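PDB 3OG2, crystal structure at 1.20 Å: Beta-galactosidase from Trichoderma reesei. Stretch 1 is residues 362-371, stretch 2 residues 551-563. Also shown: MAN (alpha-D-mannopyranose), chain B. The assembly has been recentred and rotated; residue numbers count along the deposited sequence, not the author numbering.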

ATOM      1  N   LEU A 362     -10.565  11.251  -3.500  1.00  6.80           N
ATOM      2  CA  LEU A 362      -9.172  11.707  -3.352  1.00  7.28           C
ATOM      3  C   LEU A 362      -8.733  12.480  -4.576  1.00  6.24           C
ATOM      4  O   LEU A 362      -7.994  13.475  -4.435  1.00  8.10           O
ATOM      5  N   LYS A 363      -9.195  12.068  -5.771  1.00  6.60           N
ATOM      6  CA  LYS A 363      -8.867  12.826  -6.988  1.00  7.08           C
ATOM      7  C   LYS A 363      -9.416  14.237  -6.918  1.00  6.49           C
ATOM      8  O   LYS A 363      -8.782  15.172  -7.386  1.00  7.45           O
ATOM      9  N   LEU A 364     -10.620  14.456  -6.341  1.00  7.10           N
ATOM     10  CA  LEU A 364     -11.117  15.833  -6.274  1.00  7.63           C
ATOM     11  C   LEU A 364     -10.154  16.705  -5.471  1.00  7.89           C
ATOM     12  O   LEU A 364      -9.910  17.877  -5.803  1.00  9.91           O
ATOM     13  N   GLN A 365      -9.595  16.102  -4.416  1.00  7.93           N
ATOM     14  CA  GLN A 365      -8.681  16.876  -3.552  1.00  8.27           C
ATOM     15  C   GLN A 365      -7.334  17.112  -4.195  1.00  7.16           C
ATOM     16  O   GLN A 365      -6.796  18.226  -4.113  1.00  9.01           O
ATOM     17  N   GLY A 366      -6.783  16.089  -4.872  1.00  7.27           N
ATOM     18  CA  GLY A 366      -5.498  16.304  -5.536  1.00  7.22           C
ATOM     19  C   GLY A 366      -5.583  17.320  -6.666  1.00  7.11           C
ATOM     20  O   GLY A 366      -4.695  18.177  -6.852  1.00  7.78           O
ATOM     21  N   GLN A 367      -6.680  17.238  -7.442  1.00  6.82           N
ATOM     22  CA  GLN A 367      -6.817  18.175  -8.552  1.00  7.56           C
ATOM     23  C   GLN A 367      -7.033  19.600  -8.067  1.00  6.94           C
ATOM     24  O   GLN A 367      -6.521  20.534  -8.687  1.00  8.20           O
ATOM     25  N   PHE A 368      -7.727  19.787  -6.947  1.00  7.33           N
ATOM     26  CA  PHE A 368      -7.899  21.107  -6.366  1.00  7.60           C
ATOM     27  C   PHE A 368      -6.554  21.699  -5.936  1.00  7.77           C
ATOM     28  O   PHE A 368      -6.223  22.862  -6.275  1.00  8.56           O
ATOM     29  N   LEU A 369      -5.769  20.912  -5.179  1.00  7.76           N
ATOM     30  CA  LEU A 369      -4.553  21.528  -4.605  1.00  7.52           C
ATOM     31  C   LEU A 369      -3.575  21.916  -5.712  1.00  7.54           C
ATOM     32  O   LEU A 369      -2.915  22.961  -5.585  1.00  8.93           O
ATOM     33  N   LYS A 370      -3.496  21.137  -6.799  1.00  7.71           N
ATOM     34  CA  LYS A 370      -2.447  21.444  -7.777  1.00  7.61           C
ATOM     35  C   LYS A 370      -2.747  22.679  -8.615  1.00  7.66           C
ATOM     36  O   LYS A 370      -1.863  23.141  -9.332  1.00  8.46           O
ATOM     37  N   VAL A 371      -3.963  23.247  -8.518  1.00  7.52           N
ATOM     38  CA  VAL A 371      -4.237  24.504  -9.238  1.00  7.48           C
ATOM     39  C   VAL A 371      -4.400  25.653  -8.252  1.00  6.98           C
ATOM     40  O   VAL A 371      -4.866  26.735  -8.662  1.00  8.65           O
ATOM     41  N   ASP A 551     -22.494  18.281  -9.906  1.00  9.35           N
ATOM     42  CA  ASP A 551     -22.538  17.705  -8.560  1.00  9.65           C
ATOM     43  C   ASP A 551     -21.303  16.849  -8.361  1.00  8.91           C
ATOM     44  O   ASP A 551     -20.516  16.486  -9.261  1.00 10.40           O
ATOM     45  N   ARG A 552     -21.088  16.469  -7.090  1.00  9.55           N
ATOM     46  CA  ARG A 552     -19.896  15.694  -6.725  1.00  9.22           C
ATOM     47  C   ARG A 552     -19.798  14.407  -7.497  1.00  8.64           C
ATOM     48  O   ARG A 552     -18.729  14.027  -7.964  1.00  9.50           O
ATOM     49  N   ASN A 553     -20.919  13.682  -7.625  1.00  9.94           N
ATOM     50  CA  ASN A 553     -20.839  12.389  -8.290  1.00  9.70           C
ATOM     51  C   ASN A 553     -20.524  12.559  -9.772  1.00  9.75           C
ATOM     52  O   ASN A 553     -19.891  11.648 -10.309  1.00 11.82           O
ATOM     53  N   SER A 554     -20.906  13.664 -10.394  1.00  9.65           N
ATOM     54  CA  SER A 554     -20.424  13.908 -11.768  1.00  9.67           C
ATOM     55  C   SER A 554     -18.947  14.269 -11.752  1.00  9.07           C
ATOM     56  O   SER A 554     -18.187  13.802 -12.628  1.00  9.99           O
ATOM     57  N   ALA A 555     -18.507  15.096 -10.790  1.00  8.87           N
ATOM     58  CA  ALA A 555     -17.090  15.480 -10.737  1.00  8.66           C
ATOM     59  C   ALA A 555     -16.162  14.281 -10.583  1.00  7.56           C
ATOM     60  O   ALA A 555     -15.040  14.245 -11.061  1.00  8.74           O
ATOM     61  N   TYR A 556     -16.645  13.223  -9.932  1.00  7.88           N
ATOM     62  CA  TYR A 556     -15.860  11.997  -9.783  1.00  7.89           C
ATOM     63  C   TYR A 556     -15.418  11.453 -11.140  1.00  7.71           C
ATOM     64  O   TYR A 556     -14.423  10.731 -11.198  1.00  9.13           O
ATOM     65  N   ASN A 557     -16.144  11.765 -12.211  1.00  7.56           N
ATOM     66  CA  ASN A 557     -15.781  11.227 -13.525  1.00  8.34           C
ATOM     67  C   ASN A 557     -14.977  12.174 -14.390  1.00  7.75           C
ATOM     68  O   ASN A 557     -14.769  11.887 -15.566  1.00  9.13           O
ATOM     69  N   TYR A 558     -14.500  13.275 -13.840  1.00  7.90           N
ATOM     70  CA  TYR A 558     -13.629  14.189 -14.583  1.00  7.53           C
ATOM     71  C   TYR A 558     -12.149  13.887 -14.294  1.00  6.66           C
ATOM     72  O   TYR A 558     -11.803  13.356 -13.216  1.00  7.47           O
ATOM     73  N   TRP A 559     -11.303  14.262 -15.256  1.00  6.81           N
ATOM     74  CA  TRP A 559      -9.897  13.922 -15.221  1.00  6.70           C
ATOM     75  C   TRP A 559      -9.126  15.103 -15.751  1.00  6.32           C
ATOM     76  O   TRP A 559      -9.633  15.848 -16.604  1.00  7.61           O
ATOM     77  N   VAL A 560      -7.881  15.255 -15.285  1.00  7.04           N
ATOM     78  CA  VAL A 560      -7.065  16.369 -15.747  1.00  7.46           C
ATOM     79  C   VAL A 560      -5.670  15.884 -16.099  1.00  7.01           C
ATOM     80  O   VAL A 560      -4.664  16.195 -15.426  1.00  8.31           O
ATOM     81  N   PRO A 561      -5.537  15.122 -17.184  1.00  7.01           N
ATOM     82  CA  PRO A 561      -4.191  14.697 -17.624  1.00  7.82           C
ATOM     83  C   PRO A 561      -3.396  15.914 -18.091  1.00  7.85           C
ATOM     84  O   PRO A 561      -3.925  16.866 -18.657  1.00  9.08           O
ATOM     85  N   THR A 562      -2.089  15.845 -17.812  1.00  8.34           N
ATOM     86  CA  THR A 562      -1.204  16.969 -18.142  1.00  8.31           C
ATOM     87  C   THR A 562      -0.632  16.789 -19.547  1.00  8.48           C
ATOM     88  O   THR A 562      -0.381  15.660 -20.015  1.00 11.08           O
ATOM     89  N   LEU A 563      -0.418  17.874 -20.248  1.00  9.24           N
ATOM     90  CA  LEU A 563       0.222  17.816 -21.560  1.00  9.64           C
ATOM     91  C   LEU A 563       1.731  17.689 -21.437  1.00 10.42           C
ATOM     92  O   LEU A 563       2.393  18.439 -20.695  1.00 10.77           O
TER

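Stretch 1 is mostly helix, and one side of it faces stretch 2. Lys363, Leu364, Gln367 and Lys370 all direct their CA-to-CB bonds toward the other stretch. Gln365, Phe368 and Leu369 are out of its reach. The two stretches bury 431 Å² between them, both sides summed.

The main polar contact is made by Lys363. Its chain is t, t, p, t, the p turn falling at chi3. Lys363 NZ donates to Tyr556 O at 2.7 Å and to Tyr558 O at 2.8 Å. These carbonyls belong to the type I turn from Ala555 to Tyr558, so one ammonium group ties the turn to the helix.

The same group makes a cation-pi contact. Lys363 NZ sits over one face of Trp559, 3.1 Å from the centroid of the six-membered ring and only 5° off its normal. Trp559 starts away from stretch 1, but its m chi1 and chi2 of 93° bring the ring nearer.

Apolar packing centres on Leu364, rotamer m, t. Its CD2 lies 3.8 Å from Ala555 CB. Leu364 CD1 lies 3.9 Å from Tyr556 CE1 and 4.0 Å from Arg552 CG. Tyr556 also starts away, and its ring end comes nearer.

Further along, Gln367 has chi1 and chi2 both m. Gln367 OE1 approaches Val560 CB at 3.3 Å, a close contact without a hydrogen bond. Val560 is t and points toward the helix. Lys370 is p, t, m, t, and its NZ lies 3.7 Å from Thr562 CG2.

Two waters bridge this end. Water 1 accepts from Gln367 NE2 (3.1 Å), and water 2 accepts from Lys370 NZ (2.7 Å). Water 1 also lies 2.8 Å from Val560 O. Water 2 donates to Val560 O, also at 2.8 Å.

Asn553 points away from stretch 1. Its ND2 donates to mannose O2 at 2.9 Å. Asp551 OD1 caps its helix by accepting from Ser554 N at 3.0 Å.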

ATOM      1  CB  LEU A 362      -8.307  10.486  -3.086  1.00  7.02           C
ATOM      2  CG  LEU A 362      -6.854  10.730  -2.757  1.00  8.03           C
ATOM      3  CD1 LEU A 362      -6.670  11.733  -1.619  1.00 10.03           C
ATOM      4  CD2 LEU A 362      -6.225   9.382  -2.363  1.00  9.11           C
ATOM      5  CB  LYS A 363      -9.514  12.087  -8.180  1.00  6.82           C
ATOM      6  CG  LYS A 363      -9.307  12.807  -9.502  1.00  7.13           C
ATOM      7  CD  LYS A 363      -9.774  11.976 -10.733  1.00  7.67           C
ATOM      8  CE  LYS A 363     -11.275  11.636 -10.565  1.00  8.84           C
ATOM      9  NZ  LYS A 363     -11.770  10.957 -11.805  1.00  8.64           N
ATOM     10  CB  LEU A 364     -12.479  15.866  -5.599  1.00  8.60           C
ATOM     11  CG  LEU A 364     -13.564  14.982  -6.186  1.00  7.90           C
ATOM     12  CD1 LEU A 364     -14.881  15.215  -5.436  1.00 10.78           C
ATOM     13  CD2 LEU A 364     -13.748  15.256  -7.668  1.00 11.43           C
ATOM     14  CB  GLN A 365      -8.488  16.108  -2.234  1.00 10.73           C
ATOM     15  CG  GLN A 365      -9.809  15.950  -1.437  1.00 12.23           C
ATOM     16  CD  GLN A 365      -9.567  15.181  -0.156  1.00 14.29           C
ATOM     17  OE1 GLN A 365      -8.445  15.082   0.371  1.00 16.19           O
ATOM     18  NE2 GLN A 365     -10.596  14.594   0.401  1.00 15.32           N
ATOM     19  CB  GLN A 367      -7.958  17.708  -9.460  1.00  9.61           C
ATOM     20  CG  GLN A 367      -7.619  16.368 -10.138  1.00  9.43           C
ATOM     21  CD  GLN A 367      -6.438  16.473 -11.049  1.00 10.06           C
ATOM     22  OE1 GLN A 367      -5.938  17.441 -11.551  1.00 11.01           O
ATOM     23  NE2 GLN A 367      -5.886  15.259 -11.300  1.00 11.63           N
ATOM     24  CB  PHE A 368      -8.852  20.992  -5.159  1.00  9.43           C
ATOM     25  CG  PHE A 368      -8.816  22.246  -4.290  1.00 11.38           C
ATOM     26  CD1 PHE A 368      -9.208  23.480  -4.782  1.00 14.51           C
ATOM     27  CD2 PHE A 368      -8.363  22.148  -2.990  1.00 16.05           C
ATOM     28  CE1 PHE A 368      -9.123  24.653  -4.017  1.00 18.02           C
ATOM     29  CE2 PHE A 368      -8.321  23.293  -2.224  1.00 21.63           C
ATOM     30  CZ  PHE A 368      -8.722  24.521  -2.714  1.00 19.84           C
ATOM     31  CB  LEU A 369      -3.887  20.600  -3.600  1.00  9.71           C
ATOM     32  CG  LEU A 369      -4.608  20.528  -2.225  1.00 10.57           C
ATOM     33  CD1 LEU A 369      -3.968  19.499  -1.352  1.00 15.60           C
ATOM     34  CD2 LEU A 369      -4.558  21.916  -1.536  1.00 18.58           C
ATOM     35  CB  LYS A 370      -2.138  20.218  -8.601  1.00  7.95           C
ATOM     36  CG  LYS A 370      -3.255  19.823  -9.564  1.00  8.01           C
ATOM     37  CD  LYS A 370      -2.863  18.508 -10.300  1.00  9.42           C
ATOM     38  CE  LYS A 370      -1.650  18.718 -11.154  1.00  9.15           C
ATOM     39  NZ  LYS A 370      -1.354  17.570 -12.083  1.00  9.74           N
ATOM     40  CB  VAL A 371      -5.454  24.352 -10.192  1.00  7.95           C
ATOM     41  CG1 VAL A 371      -5.160  23.311 -11.265  1.00  9.22           C
ATOM     42  CG2 VAL A 371      -6.752  24.011  -9.435  1.00  9.05           C
ATOM     43  CB  ASP A 551     -23.832  16.956  -8.330  1.00 10.88           C
ATOM     44  CG  ASP A 551     -23.971  15.681  -9.123  1.00 14.27           C
ATOM     45  OD1 ASP A 551     -23.252  15.486 -10.132  1.00 18.66           O
ATOM     46  OD2 ASP A 551     -24.879  14.907  -8.741  1.00 23.64           O
ATOM     47  CB  ARG A 552     -19.987  15.339  -5.223  1.00 11.28           C
ATOM     48  CG  ARG A 552     -18.759  14.572  -4.791  1.00 12.23           C
ATOM     49  CD  ARG A 552     -18.981  13.958  -3.390  1.00 17.55           C
ATOM     50  NE  ARG A 552     -19.026  14.975  -2.338  1.00 17.20           N
ATOM     51  CZ  ARG A 552     -20.015  15.410  -1.592  1.00 17.90           C
ATOM     52  NH1 ARG A 552     -21.287  14.938  -1.663  1.00 29.90           N
ATOM     53  NH2 ARG A 552     -19.724  16.357  -0.719  1.00 18.71           N
ATOM     54  CB  ASN A 553     -22.139  11.605  -8.080  1.00 11.08           C
ATOM     55  CG  ASN A 553     -22.224  11.168  -6.639  1.00 10.60           C
ATOM     56  OD1 ASN A 553     -22.621  11.925  -5.751  1.00 15.27           O
ATOM     57  ND2 ASN A 553     -21.885   9.909  -6.373  1.00 11.26           N
ATOM     58  CB  SER A 554     -21.211  15.065 -12.367  1.00 10.03           C
ATOM     59  OG  SER A 554     -22.538  14.658 -12.549  1.00 14.06           O
ATOM     60  CB  ALA A 555     -16.847  16.408  -9.538  1.00 10.83           C
ATOM     61  CB  TYR A 556     -16.754  10.927  -9.179  1.00  8.84           C
ATOM     62  CG  TYR A 556     -16.956  10.969  -7.679  1.00  7.97           C
ATOM     63  CD1 TYR A 556     -16.214  11.745  -6.801  1.00  8.24           C
ATOM     64  CD2 TYR A 556     -17.959  10.118  -7.153  1.00  8.27           C
ATOM     65  CE1 TYR A 556     -16.471  11.699  -5.418  1.00  8.54           C
ATOM     66  CE2 TYR A 556     -18.189  10.047  -5.779  1.00  9.06           C
ATOM     67  CZ  TYR A 556     -17.445  10.848  -4.917  1.00  8.53           C
ATOM     68  OH  TYR A 556     -17.669  10.776  -3.563  1.00  8.93           O
ATOM     69  CB  ASN A 557     -17.094  10.853 -14.292  1.00 10.91           C
ATOM     70  CG  ASN A 557     -17.847   9.778 -13.514  1.00 12.73           C
ATOM     71  OD1 ASN A 557     -17.399   8.687 -13.170  1.00 15.16           O
ATOM     72  ND2 ASN A 557     -19.099  10.144 -13.252  1.00 20.99           N
ATOM     73  CB  TYR A 558     -13.892  15.665 -14.149  1.00  8.53           C
ATOM     74  CG  TYR A 558     -15.123  16.294 -14.760  1.00  8.35           C
ATOM     75  CD1 TYR A 558     -16.420  15.801 -14.468  1.00  9.96           C
ATOM     76  CD2 TYR A 558     -15.062  17.400 -15.599  1.00  9.81           C
ATOM     77  CE1 TYR A 558     -17.545  16.410 -15.029  1.00 10.34           C
ATOM     78  CE2 TYR A 558     -16.186  18.013 -16.172  1.00 10.37           C
ATOM     79  CZ  TYR A 558     -17.419  17.490 -15.861  1.00 10.11           C
ATOM     80  OH  TYR A 558     -18.557  18.077 -16.432  1.00 11.15           O
ATOM     81  CB  TRP A 559      -9.623  12.690 -16.127  1.00  7.62           C
ATOM     82  CG  TRP A 559     -10.431  11.497 -15.738  1.00  6.97           C
ATOM     83  CD1 TRP A 559     -11.655  11.167 -16.260  1.00  7.46           C
ATOM     84  CD2 TRP A 559     -10.129  10.496 -14.774  1.00  6.92           C
ATOM     85  NE1 TRP A 559     -12.128   9.997 -15.677  1.00  7.36           N
ATOM     86  CE2 TRP A 559     -11.203   9.579 -14.748  1.00  7.30           C
ATOM     87  CE3 TRP A 559      -9.032  10.295 -13.898  1.00  7.24           C
ATOM     88  CZ2 TRP A 559     -11.247   8.457 -13.912  1.00  7.67           C
ATOM     89  CZ3 TRP A 559      -9.098   9.176 -13.078  1.00  6.63           C
ATOM     90  CH2 TRP A 559     -10.158   8.278 -13.071  1.00  7.58           C
ATOM     91  CB  VAL A 560      -6.993  17.492 -14.695  1.00  7.32           C
ATOM     92  CG1 VAL A 560      -6.435  18.763 -15.325  1.00 10.07           C
ATOM     93  CG2 VAL A 560      -8.354  17.791 -14.058  1.00 10.20           C
ATOM     94  CB  PRO A 561      -4.527  13.742 -18.821  1.00  8.79           C
ATOM     95  CG  PRO A 561      -5.801  14.363 -19.356  1.00  8.19           C
ATOM     96  CD  PRO A 561      -6.596  14.688 -18.100  1.00  7.75           C
ATOM     97  CB  THR A 562      -0.074  17.074 -17.113  1.00  9.61           C
ATOM     98  OG1 THR A 562       0.676  15.835 -17.103  1.00 10.86           O
ATOM     99  CG2 THR A 562      -0.627  17.321 -15.718  1.00 11.85           C
ATOM    100  CB  LEU A 563      -0.089  19.132 -22.309  1.00 10.35           C
ATOM    101  CG  LEU A 563      -1.505  19.205 -22.863  1.00 11.93           C
ATOM    102  CD1 LEU A 563      -1.820  20.599 -23.379  1.00 14.75           C
ATOM    103  CD2 LEU A 563      -1.673  18.224 -24.044  1.00 16.13           C
TER
HETATM  104  C1  MAN B   4     -22.859   6.898  -3.880  1.00 10.14           C
HETATM  105  C2  MAN B   4     -22.581   8.056  -2.933  1.00  9.51           C
HETATM  106  C3  MAN B   4     -23.943   8.677  -2.538  1.00 10.54           C
HETATM  107  C4  MAN B   4     -24.689   9.129  -3.819  1.00 11.80           C
HETATM  108  C5  MAN B   4     -24.899   7.891  -4.722  1.00 12.71           C
HETATM  109  C6  MAN B   4     -25.525   8.325  -6.052  1.00 14.31           C
HETATM  110  O2  MAN B   4     -21.780   9.009  -3.613  1.00 10.19           O
HETATM  111  O3  MAN B   4     -23.637   9.866  -1.754  1.00 10.96           O
HETATM  112  O4  MAN B   4     -25.951   9.637  -3.438  1.00 14.40           O
HETATM  113  O5  MAN B   4     -23.611   7.338  -5.011  1.00 11.13           O
HETATM  114  O6  MAN B   4     -25.861   7.157  -6.818  1.00 22.44           O
HETATM  115  O   HOH W   1      -3.580  14.686 -13.286  1.00 10.66           O
HETATM  116  O   HOH W   2      -3.313  18.092 -13.895  1.00 13.36           O